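Local coordinates for LPXTG family cell surface protein Fms2 (Enterococcus faecium DO, PDB 5FCE) that probably serves as a cell-wall-anchored adhesin, using its immunoglobulin-like ligand-binding region, the part modelled here, to attach the bacterium to its targets, at residues A[4-9]-A[24-29]; A[89-94]-A[102-107]; A[32-37]-A[63-68]. All coordinates share one frame; numbering follows the deposited sequence.

Contact 1 of 3, residues A[4-9]-A[24-29]; sequences LSFTVK and IPVKPN
Lys27 O is gripped by one hydrogen bond and one weaker CA-H...O contact: Thr7 N donates to it at 3.0 Å, in the carbonyl plane on a lone pair, and Phe6 CA approaches it at 3.3 Å. The return bond, Lys27 N to Thr7 O at 2.9 Å, makes Thr7 and Lys27 an antiparallel hydrogen-bonded pair. At the other end of the pairing, Asn29 turns its amide onto the backbone of Ser5, CG crowded between its own N and carbonyl carbon (chi1 69°). Asn29 OD1 accepts Ser5 N at 2.8 Å from above the carbonyl plane, while Asn29 N donates to Ser5 O and ND2 bonds Asn3 O. Strand 6-7 thus lies along one edge of strand 21-28 in the mixed sheet of this immunoglobulin-like domain; the other edge bonds strand 71-76 through Ile24 and Val26. On the buried face, the Phe6 ring crosses Val26 and Pro28 obliquely, CD1 meeting Val26 CG2 at 3.5 Å and CE1 Pro28 CB at 3.7 Å. On the exposed face Thr7 and Lys27 run side by side, and Thr7 CG2 presses tightly on Lys27 CE at 3.4 Å. A water accepts from Lys9 N and donates to Pro25 O.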
# COMPACT_ATOMS: atom_id res chain seq x y z
N LEU A 4 2.44 4.61 -14.84
CA LEU A 4 1.41 4.46 -13.80
C LEU A 4 1.90 4.97 -12.45
O LEU A 4 3.02 4.65 -12.03
CB LEU A 4 1.03 2.99 -13.67
CG LEU A 4 0.11 2.59 -12.51
CD1 LEU A 4 -1.29 3.08 -12.76
CD2 LEU A 4 0.13 1.07 -12.32
N SER A 5 1.06 5.75 -11.77
CA SER A 5 1.29 6.11 -10.37
C SER A 5 -0.02 6.09 -9.60
O SER A 5 -1.10 6.14 -10.20
CB SER A 5 1.95 7.48 -10.23
OG SER A 5 1.15 8.47 -10.83
N PHE A 6 0.08 6.03 -8.28
CA PHE A 6 -1.10 6.04 -7.41
C PHE A 6 -1.03 7.17 -6.41
O PHE A 6 0.04 7.48 -5.87
CB PHE A 6 -1.21 4.71 -6.64
CG PHE A 6 -1.37 3.50 -7.51
CD1 PHE A 6 -2.64 3.10 -7.95
CD2 PHE A 6 -0.26 2.74 -7.88
CE1 PHE A 6 -2.78 1.96 -8.76
CE2 PHE A 6 -0.40 1.62 -8.69
CZ PHE A 6 -1.67 1.23 -9.14
N THR A 7 -2.17 7.80 -6.15
CA THR A 7 -2.27 8.75 -5.04
C THR A 7 -3.12 8.09 -3.97
O THR A 7 -3.89 7.17 -4.27
CB THR A 7 -2.89 10.08 -5.51
OG1 THR A 7 -2.96 11.01 -4.42
CG2 THR A 7 -4.27 9.83 -6.00
N VAL A 8 -2.98 8.53 -2.72
CA VAL A 8 -3.75 7.97 -1.63
C VAL A 8 -4.22 9.08 -0.73
O VAL A 8 -3.41 9.94 -0.36
CB VAL A 8 -2.91 6.99 -0.77
CG1 VAL A 8 -3.71 6.47 0.43
CG2 VAL A 8 -2.44 5.84 -1.61
N LYS A 9 -5.51 9.09 -0.39
CA LYS A 9 -5.99 9.95 0.68
C LYS A 9 -5.72 9.24 2.00
O LYS A 9 -6.44 8.32 2.38
CB LYS A 9 -7.49 10.21 0.54
CG LYS A 9 -7.85 11.22 -0.55
CD LYS A 9 -9.36 11.50 -0.52
CE LYS A 9 -9.79 12.35 -1.71
NZ LYS A 9 -11.25 12.21 -1.99
N ILE A 24 -6.02 -0.01 2.07
CA ILE A 24 -5.49 1.19 1.41
C ILE A 24 -6.20 1.45 0.09
O ILE A 24 -6.10 0.66 -0.85
CB ILE A 24 -3.99 1.05 1.10
CG1 ILE A 24 -3.21 0.73 2.37
CG2 ILE A 24 -3.46 2.33 0.48
CD1 ILE A 24 -1.78 0.29 2.13
N PRO A 25 -6.91 2.58 0.02
CA PRO A 25 -7.57 2.95 -1.24
C PRO A 25 -6.60 3.72 -2.11
O PRO A 25 -6.17 4.82 -1.75
CB PRO A 25 -8.72 3.86 -0.78
CG PRO A 25 -8.34 4.35 0.60
CD PRO A 25 -7.12 3.58 1.07
N VAL A 26 -6.22 3.13 -3.24
CA VAL A 26 -5.32 3.82 -4.15
C VAL A 26 -6.07 4.33 -5.37
O VAL A 26 -7.04 3.72 -5.82
CB VAL A 26 -4.13 2.92 -4.59
CG1 VAL A 26 -3.40 2.37 -3.35
CG2 VAL A 26 -4.62 1.77 -5.45
N LYS A 27 -5.64 5.48 -5.88
CA LYS A 27 -6.23 6.04 -7.10
C LYS A 27 -5.17 6.10 -8.20
O LYS A 27 -4.19 6.84 -8.11
CB LYS A 27 -6.81 7.44 -6.83
CG LYS A 27 -7.51 8.06 -8.04
CD LYS A 27 -8.19 9.40 -7.73
CE LYS A 27 -7.18 10.53 -7.59
NZ LYS A 27 -7.70 11.88 -8.02
N PRO A 28 -5.35 5.29 -9.25
CA PRO A 28 -4.36 5.30 -10.33
C PRO A 28 -4.50 6.52 -11.22
O PRO A 28 -5.59 7.08 -11.31
CB PRO A 28 -4.69 4.04 -11.14
CG PRO A 28 -6.13 3.73 -10.82
CD PRO A 28 -6.47 4.36 -9.50
N ASN A 29 -3.41 6.91 -11.88
CA ASN A 29 -3.45 8.06 -12.77
C ASN A 29 -3.86 7.67 -14.19
O ASN A 29 -4.20 8.53 -15.01
CB ASN A 29 -2.10 8.80 -12.79
CG ASN A 29 -1.00 7.99 -13.46
OD1 ASN A 29 -0.99 6.77 -13.40
ND2 ASN A 29 -0.06 8.69 -14.11
O HOH W 1 -7.48 7.41 -1.75

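Contact 2 of 3, residues A[89-94]-A[102-107]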
# COMPACT_ATOMS: atom_id res chain seq x y z
N LYS A 89 8.66 7.41 7.98
CA LYS A 89 8.09 7.47 6.63
C LYS A 89 7.58 6.10 6.20
O LYS A 89 8.33 5.11 6.24
CB LYS A 89 9.15 7.93 5.65
CG LYS A 89 8.66 8.12 4.23
CD LYS A 89 9.83 8.45 3.32
CE LYS A 89 9.35 8.84 1.95
NZ LYS A 89 9.75 7.83 0.94
N VAL A 90 6.32 6.03 5.79
CA VAL A 90 5.75 4.78 5.31
C VAL A 90 5.46 4.93 3.83
O VAL A 90 4.80 5.89 3.43
CB VAL A 90 4.45 4.42 6.06
CG1 VAL A 90 3.80 3.17 5.46
CG2 VAL A 90 4.72 4.22 7.54
N ASP A 91 5.97 4.01 3.02
CA ASP A 91 5.71 4.04 1.58
C ASP A 91 4.97 2.78 1.15
O ASP A 91 5.07 1.73 1.80
CB ASP A 91 7.02 4.11 0.78
CG ASP A 91 7.80 5.39 1.01
OD1 ASP A 91 7.21 6.42 1.37
OD2 ASP A 91 9.04 5.36 0.84
N LEU A 92 4.23 2.90 0.04
CA LEU A 92 3.63 1.74 -0.62
C LEU A 92 4.30 1.54 -1.97
O LEU A 92 4.32 2.45 -2.80
CB LEU A 92 2.12 1.94 -0.81
CG LEU A 92 1.38 0.80 -1.52
CD1 LEU A 92 1.26 -0.44 -0.61
CD2 LEU A 92 0.01 1.27 -2.04
N ILE A 93 4.86 0.36 -2.18
CA ILE A 93 5.49 0.04 -3.45
C ILE A 93 4.58 -0.94 -4.19
O ILE A 93 4.19 -1.97 -3.63
CB ILE A 93 6.89 -0.58 -3.21
CG1 ILE A 93 7.77 0.39 -2.41
CG2 ILE A 93 7.58 -0.92 -4.54
CD1 ILE A 93 9.17 -0.17 -2.12
N VAL A 94 4.22 -0.59 -5.41
CA VAL A 94 3.36 -1.47 -6.21
C VAL A 94 4.13 -1.99 -7.40
O VAL A 94 4.54 -1.22 -8.28
CB VAL A 94 2.10 -0.76 -6.71
CG1 VAL A 94 1.21 -1.75 -7.45
CG2 VAL A 94 1.34 -0.17 -5.54
N ILE A 102 6.15 3.85 -6.65
CA ILE A 102 6.16 4.08 -5.22
C ILE A 102 5.28 5.27 -4.88
O ILE A 102 5.46 6.35 -5.43
CB ILE A 102 7.59 4.35 -4.70
CG1 ILE A 102 8.51 3.17 -5.00
CG2 ILE A 102 7.57 4.61 -3.20
CD1 ILE A 102 9.97 3.44 -4.71
N THR A 103 4.31 5.05 -4.00
CA THR A 103 3.52 6.13 -3.44
C THR A 103 4.11 6.41 -2.07
O THR A 103 4.13 5.53 -1.21
CB THR A 103 2.05 5.72 -3.27
OG1 THR A 103 1.53 5.30 -4.54
CG2 THR A 103 1.21 6.87 -2.73
N GLU A 104 4.62 7.63 -1.87
CA GLU A 104 5.40 7.97 -0.69
C GLU A 104 4.56 8.60 0.41
O GLU A 104 3.54 9.23 0.14
CB GLU A 104 6.53 8.93 -1.05
CG GLU A 104 7.63 8.32 -1.93
CD GLU A 104 8.71 9.33 -2.26
OE1 GLU A 104 9.65 9.50 -1.45
OE2 GLU A 104 8.62 9.98 -3.33
N ASN A 105 5.02 8.41 1.65
CA ASN A 105 4.56 9.16 2.82
C ASN A 105 3.09 8.97 3.16
O ASN A 105 2.28 9.91 3.07
CB ASN A 105 4.91 10.65 2.67
CG ASN A 105 4.89 11.38 4.00
OD1 ASN A 105 5.20 10.80 5.05
ND2 ASN A 105 4.53 12.66 3.97
N LEU A 106 2.74 7.75 3.59
CA LEU A 106 1.35 7.40 3.83
C LEU A 106 0.82 7.90 5.17
O LEU A 106 -0.37 7.78 5.43
CB LEU A 106 1.12 5.89 3.67
CG LEU A 106 0.76 5.46 2.25
CD1 LEU A 106 1.67 6.06 1.21
CD2 LEU A 106 0.76 3.95 2.13
N LYS A 107 1.70 8.47 5.99
CA LYS A 107 1.31 9.23 7.19
C LYS A 107 0.38 8.46 8.15
O LYS A 107 -0.79 8.83 8.32
CB LYS A 107 0.66 10.56 6.79
CG LYS A 107 1.53 11.41 5.87
CD LYS A 107 0.92 12.77 5.68
CE LYS A 107 1.11 13.28 4.27
NZ LYS A 107 0.47 14.63 4.13
O HOH W 2 4.51 8.50 6.29
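The beta hairpin of strands 91-96 and 99-103 is joined here at its open end, where the regular pairing gives way to a salt-bridge network and a bound water. Leu92 and Thr103 form the antiparallel hydrogen-bonded pair, Leu92 N to Thr103 O and Thr103 N to Leu92 O both spanning 2.9 Å nearly along the C=O axes. Beside them Ile93 and Ile102 lie side by side, CG1 to CG1. Strand 91-96 bonds strand 36-42 along its other edge, through Asp91 and Ile93, which places the hairpin at one margin of the four-strand antiparallel sheet. Beyond Thr103 the second strand's continuation turns at Asn105, whose phi is positive (63°), and Leu106 N reaches Val90 O at 2.8 Å. Asn105 N donates to a side chain, Asp91 OD1, at 3.0 Å, nearly along the C-O axis. Lys89, extended as far as CE and bent at chi4, sets NZ between two carboxylates whose planes stand 78° apart. Lys89 NZ makes salt bridges to Asp91 OD2 on its syn lone pair (2.6 Å) and to Glu104 OE1 on its anti lone pair (2.9 Å); this charge probably offsets the acids' repulsion. A water joins Val90 N, Asn105 OD1 and Lys107 N.

Contact 3 of 3, residues A[32-37]-A[63-68]; sequences VNASDV and VQWTAG
Trp65 CG stands anti to its carbonyl carbon (chi1 -75°), and chi2 of -49° swings the indole inward, where its CH2 corner meets Val37 tip to tip. Val37, with CG1 anti to the backbone N, offers both methyls to that corner: Val37 CG2 lies 3.6 Å from Trp65 CH2, and CG1 only slightly farther. Val37 CG2 also touches Val63 CG2 at 3.8 Å, the two valines crossing at about a right angle. Val63 CG1 sits over one face of the indole, offset toward its rim, and Ala34 CB comes near CZ3. Behind these groups, strands 32-34 and 63-65 form a small antiparallel two-strand sheet. The backbone bonds Ala34 N to Val63 O and Val63 N to Ala34 O are both 2.9 Å. Trp65 N gives Val32 O a bond in the carbonyl plane, whereas Val32 N approaches Trp65 O from above the plane of that carbonyl, with a poorer N-H...O angle of 143°. The chain turns a corner at Ser35, so Val37 already belongs to the four-strand sheet. Asn33 OD1 rests 3.4 Å from Gln64 CG and accepts from a water that also donates to Trp65 O. The indole packs on the aliphatic groups of Val37, Val63 and Ala34 and meets the rings of Phe6 and Tyr71 edge-to-face, consistent with a two-faced sheet: the Asn33 and Gln64 face polar and exposed, the Trp65 face largely apolar and mostly buried.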
# COMPACT_ATOMS: atom_id res chain seq x y z
N VAL A 32 -4.82 0.62 -16.30
CA VAL A 32 -3.85 -0.44 -16.57
C VAL A 32 -4.43 -1.76 -16.10
O VAL A 32 -4.95 -1.85 -14.99
CB VAL A 32 -2.52 -0.21 -15.79
CG1 VAL A 32 -1.54 -1.37 -16.04
CG2 VAL A 32 -1.87 1.09 -16.18
N ASN A 33 -4.33 -2.79 -16.94
CA ASN A 33 -4.63 -4.14 -16.49
C ASN A 33 -3.30 -4.88 -16.27
O ASN A 33 -2.45 -4.91 -17.16
CB ASN A 33 -5.47 -4.91 -17.53
CG ASN A 33 -6.87 -4.34 -17.68
OD1 ASN A 33 -7.47 -3.86 -16.72
ND2 ASN A 33 -7.40 -4.40 -18.90
N ALA A 34 -3.13 -5.47 -15.09
CA ALA A 34 -1.90 -6.20 -14.78
C ALA A 34 -2.15 -7.65 -14.38
O ALA A 34 -2.99 -7.95 -13.53
CB ALA A 34 -1.10 -5.47 -13.70
N SER A 35 -1.39 -8.55 -14.98
CA SER A 35 -1.50 -9.98 -14.68
C SER A 35 -1.09 -10.32 -13.25
O SER A 35 -1.77 -11.08 -12.56
CB SER A 35 -0.65 -10.76 -15.68
OG SER A 35 -0.60 -12.13 -15.36
N ASP A 36 0.04 -9.77 -12.82
CA ASP A 36 0.57 -10.09 -11.50
C ASP A 36 1.02 -8.84 -10.77
O ASP A 36 1.83 -8.07 -11.27
CB ASP A 36 1.73 -11.08 -11.63
CG ASP A 36 1.30 -12.36 -12.27
OD1 ASP A 36 0.82 -13.24 -11.53
OD2 ASP A 36 1.41 -12.46 -13.51
N VAL A 37 0.46 -8.64 -9.58
CA VAL A 37 0.71 -7.43 -8.82
C VAL A 37 1.22 -7.82 -7.43
O VAL A 37 0.79 -8.83 -6.88
CB VAL A 37 -0.57 -6.56 -8.75
CG1 VAL A 37 -0.42 -5.41 -7.76
CG2 VAL A 37 -0.92 -6.02 -10.14
N VAL A 63 -5.41 -7.80 -12.01
CA VAL A 63 -5.92 -6.57 -11.43
C VAL A 63 -6.30 -5.62 -12.55
O VAL A 63 -5.60 -5.51 -13.58
CB VAL A 63 -4.89 -5.94 -10.47
CG1 VAL A 63 -5.41 -4.62 -9.91
CG2 VAL A 63 -4.57 -6.90 -9.33
N GLN A 64 -7.44 -4.96 -12.38
CA GLN A 64 -7.95 -4.00 -13.35
C GLN A 64 -8.01 -2.63 -12.67
O GLN A 64 -8.86 -2.39 -11.80
CB GLN A 64 -9.34 -4.46 -13.79
CG GLN A 64 -10.15 -3.48 -14.62
CD GLN A 64 -11.63 -3.83 -14.59
OE1 GLN A 64 -12.48 -2.97 -14.31
NE2 GLN A 64 -11.96 -5.09 -14.86
N TRP A 65 -7.10 -1.74 -13.06
CA TRP A 65 -7.07 -0.38 -12.55
C TRP A 65 -7.70 0.57 -13.56
O TRP A 65 -7.38 0.51 -14.76
CB TRP A 65 -5.63 0.06 -12.25
CG TRP A 65 -5.07 -0.55 -10.99
CD1 TRP A 65 -5.67 -0.60 -9.75
CD2 TRP A 65 -3.78 -1.17 -10.83
NE1 TRP A 65 -4.84 -1.22 -8.85
CE2 TRP A 65 -3.68 -1.58 -9.48
CE3 TRP A 65 -2.71 -1.42 -11.69
CZ2 TRP A 65 -2.55 -2.24 -8.98
CZ3 TRP A 65 -1.58 -2.07 -11.19
CH2 TRP A 65 -1.51 -2.47 -9.85
N THR A 66 -8.62 1.40 -13.09
CA THR A 66 -9.26 2.39 -13.93
C THR A 66 -8.88 3.78 -13.45
O THR A 66 -9.04 4.11 -12.27
CB THR A 66 -10.78 2.24 -13.88
OG1 THR A 66 -11.13 0.92 -14.31
CG2 THR A 66 -11.43 3.25 -14.78
N ALA A 67 -8.37 4.59 -14.38
CA ALA A 67 -7.87 5.93 -14.09
C ALA A 67 -8.85 6.73 -13.25
O ALA A 67 -10.02 6.87 -13.64
CB ALA A 67 -7.59 6.68 -15.38
N GLY A 68 -8.38 7.21 -12.11
CA GLY A 68 -9.18 8.08 -11.25
C GLY A 68 -10.20 7.38 -10.38
O GLY A 68 -10.92 8.04 -9.62
O HOH W 3 -7.94 -1.27 -16.70

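Contact 1 comes first along the chain, followed by contact 3 and then contact 2; strands 21-28 (contact 1) and 32-34 (contact 3) follow each other. Contact 1 lies between the others: its centre is about 10 Å from that of contact 2 and 11 Å from that of contact 3, which are themselves about 18 Å apart. Contacts 2 and 3 both reach the four-strand antiparallel sheet, where strands 91-96 and 36-42 are neighbours. Phe6 O bonds Thr103 OG1, tying the mixed sheet to the hairpin, and Pro28 O bonds Gly68 N. Inside, Val94 CG1 touches both Trp65 and Val37. All three contacts thus share one apolar interior, consistent with the flattened barrel of this ligand-binding domain.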